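Epimerase (PDB 7CJ7) catalyses the manganese-dependent epimerization of ketoses at C3, working fastest on L-ribulose and also converting D-ribulose, D-allulose and D-fructose. Local coordinates at residues Val210-Ser215 with Val225-Phe230. Residues are numbered along the deposited sequence; the frame is centred on the assembly and turned at random.
With MN (manganese (II) ion), chain D.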
loop_
_atom_site.group_PDB
_atom_site.type_symbol
_atom_site.label_atom_id
_atom_site.label_comp_id
_atom_site.label_asym_id
_atom_site.label_seq_id
_atom_site.Cartn_x
_atom_site.Cartn_y
_atom_site.Cartn_z
ATOM N N VAL A 210 -3.113 -8.994 17.202
ATOM C CA VAL A 210 -2.409 -9.396 15.962
ATOM C C VAL A 210 -3.430 -9.720 14.873
ATOM O O VAL A 210 -4.393 -10.471 15.144
ATOM C CB VAL A 210 -1.470 -10.586 16.215
ATOM C CG1 VAL A 210 -1.017 -11.201 14.903
ATOM C CG2 VAL A 210 -0.292 -10.189 17.082
ATOM N N HIS A 211 -3.220 -9.144 13.693
ATOM C CA HIS A 211 -3.864 -9.566 12.428
ATOM C C HIS A 211 -2.856 -10.316 11.567
ATOM O O HIS A 211 -1.718 -9.818 11.363
ATOM C CB HIS A 211 -4.447 -8.386 11.665
ATOM C CG HIS A 211 -5.740 -7.915 12.232
ATOM N ND1 HIS A 211 -6.419 -6.842 11.700
ATOM C CD2 HIS A 211 -6.476 -8.362 13.274
ATOM C CE1 HIS A 211 -7.550 -6.673 12.354
ATOM N NE2 HIS A 211 -7.598 -7.574 13.348
ATOM N N ILE A 212 -3.315 -11.453 11.046
ATOM C CA ILE A 212 -2.582 -12.289 10.065
ATOM C C ILE A 212 -3.244 -12.045 8.714
ATOM O O ILE A 212 -4.405 -12.466 8.530
ATOM C CB ILE A 212 -2.598 -13.772 10.467
ATOM C CG1 ILE A 212 -2.031 -13.991 11.870
ATOM C CG2 ILE A 212 -1.891 -14.619 9.420
ATOM C CD1 ILE A 212 -0.630 -13.452 12.060
ATOM N N GLY A 213 -2.542 -11.331 7.843
ATOM C CA GLY A 213 -2.950 -11.070 6.452
ATOM C C GLY A 213 -1.805 -11.339 5.495
ATOM O O GLY A 213 -0.657 -10.941 5.793
ATOM N N GLU A 214 -2.085 -11.994 4.375
ATOM C CA GLU A 214 -1.075 -12.203 3.312
ATOM C C GLU A 214 -0.791 -10.848 2.648
ATOM O O GLU A 214 -1.560 -9.887 2.853
ATOM C CB GLU A 214 -1.567 -13.276 2.336
ATOM C CG GLU A 214 -0.521 -13.755 1.341
ATOM C CD GLU A 214 0.853 -14.110 1.898
ATOM O OE1 GLU A 214 1.119 -15.317 2.111
ATOM O OE2 GLU A 214 1.675 -13.180 2.080
ATOM N N SER A 215 0.297 -10.757 1.895
ATOM C CA SER A 215 0.760 -9.506 1.245
ATOM C C SER A 215 -0.343 -8.908 0.369
ATOM O O SER A 215 -0.423 -7.670 0.293
ATOM C CB SER A 215 2.027 -9.753 0.466
ATOM O OG SER A 215 1.878 -10.849 -0.435
ATOM N N VAL A 225 4.563 -12.432 2.386
ATOM C CA VAL A 225 4.808 -12.136 3.828
ATOM C C VAL A 225 5.748 -13.199 4.403
ATOM O O VAL A 225 5.498 -14.408 4.205
ATOM C CB VAL A 225 3.524 -12.021 4.661
ATOM C CG1 VAL A 225 3.819 -12.124 6.149
ATOM C CG2 VAL A 225 2.791 -10.733 4.349
ATOM N N ASP A 226 6.772 -12.753 5.131
ATOM C CA ASP A 226 7.700 -13.662 5.846
ATOM C C ASP A 226 7.038 -14.095 7.156
ATOM O O ASP A 226 7.373 -13.543 8.219
ATOM C CB ASP A 226 9.052 -12.997 6.100
ATOM C CG ASP A 226 10.131 -13.966 6.546
ATOM O OD1 ASP A 226 9.775 -15.071 7.012
ATOM O OD2 ASP A 226 11.322 -13.598 6.438
ATOM N N PHE A 227 6.125 -15.056 7.094
ATOM C CA PHE A 227 5.429 -15.554 8.306
ATOM C C PHE A 227 6.415 -16.268 9.230
ATOM O O PHE A 227 6.213 -16.195 10.455
ATOM C CB PHE A 227 4.243 -16.438 7.929
ATOM C CG PHE A 227 3.070 -15.651 7.414
ATOM C CD1 PHE A 227 2.400 -14.766 8.241
ATOM C CD2 PHE A 227 2.648 -15.786 6.102
ATOM C CE1 PHE A 227 1.324 -14.040 7.764
ATOM C CE2 PHE A 227 1.567 -15.064 5.634
ATOM C CZ PHE A 227 0.915 -14.184 6.464
ATOM N N ALA A 228 7.457 -16.902 8.693
ATOM C CA ALA A 228 8.452 -17.633 9.513
ATOM C C ALA A 228 9.087 -16.655 10.507
ATOM O O ALA A 228 9.185 -16.995 11.708
ATOM C CB ALA A 228 9.487 -18.304 8.637
ATOM N N SER A 229 9.492 -15.481 10.019
ATOM C CA SER A 229 10.132 -14.409 10.816
ATOM C C SER A 229 9.127 -13.855 11.827
ATOM O O SER A 229 9.480 -13.681 13.008
ATOM C CB SER A 229 10.678 -13.331 9.921
ATOM O OG SER A 229 11.310 -12.336 10.692
ATOM N N PHE A 230 7.900 -13.608 11.389
ATOM C CA PHE A 230 6.863 -12.996 12.247
ATOM C C PHE A 230 6.520 -13.938 13.408
ATOM O O PHE A 230 6.502 -13.480 14.559
ATOM C CB PHE A 230 5.614 -12.660 11.442
ATOM C CG PHE A 230 4.572 -11.986 12.286
ATOM C CD1 PHE A 230 4.811 -10.729 12.814
ATOM C CD2 PHE A 230 3.391 -12.631 12.610
ATOM C CE1 PHE A 230 3.859 -10.099 13.598
ATOM C CE2 PHE A 230 2.438 -12.001 13.395
ATOM C CZ PHE A 230 2.680 -10.744 13.900
HETATM MN MN MN D . -5.913 -5.467 10.071
HETATM O O HOH W 1 3.767 -15.908 2.699
#
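F227 and V225 meet I212, G213 and E214 where strand 207-212 of the TIM barrel leads into its beta-alpha loop and helix 227-236 begins, the first half of a beta-alpha-beta unit completed by strand 242-245. The benzyl group of F227, in the first turn of the helix, suits this place because it is flat and long enough to reach the strand: CE1 touches I212 CG2 at 3.7 Å, and CZ lies near G213 O, whose hydrogen bond is with T186 OG1. F227 CG stands anti to its carbonyl carbon (chi1 -75°), and V225 CG1 covers one face of the ring, 3.4 Å above its plane and over its centre. F230, one turn further on, extends the apolar layer; its CE2 packs on I212 CD1 at 3.6 Å, while V210 CG1 meets its rim tip to tip. Branched V210 and I212 present methyl groups to the two rings, whereas H211 between them points away from the helix and binds manganese through ND1 at 2.2 Å, alongside E152, D185 and E246. E214 supplies the polar tie. Its chain is bent at chi2 (47°), which places CD, and OE2 accepts from two backbone N-H groups: V225 N at 3.0 Å on the syn lone pair and S215 N on the anti one. A long acidic side chain can thus join both ends of the loop. OE1 takes a bond from G221 N and one from a water that also donates to V225 O, and the same oxygen lies 3.6 Å from F227 CE2, at the ring edge.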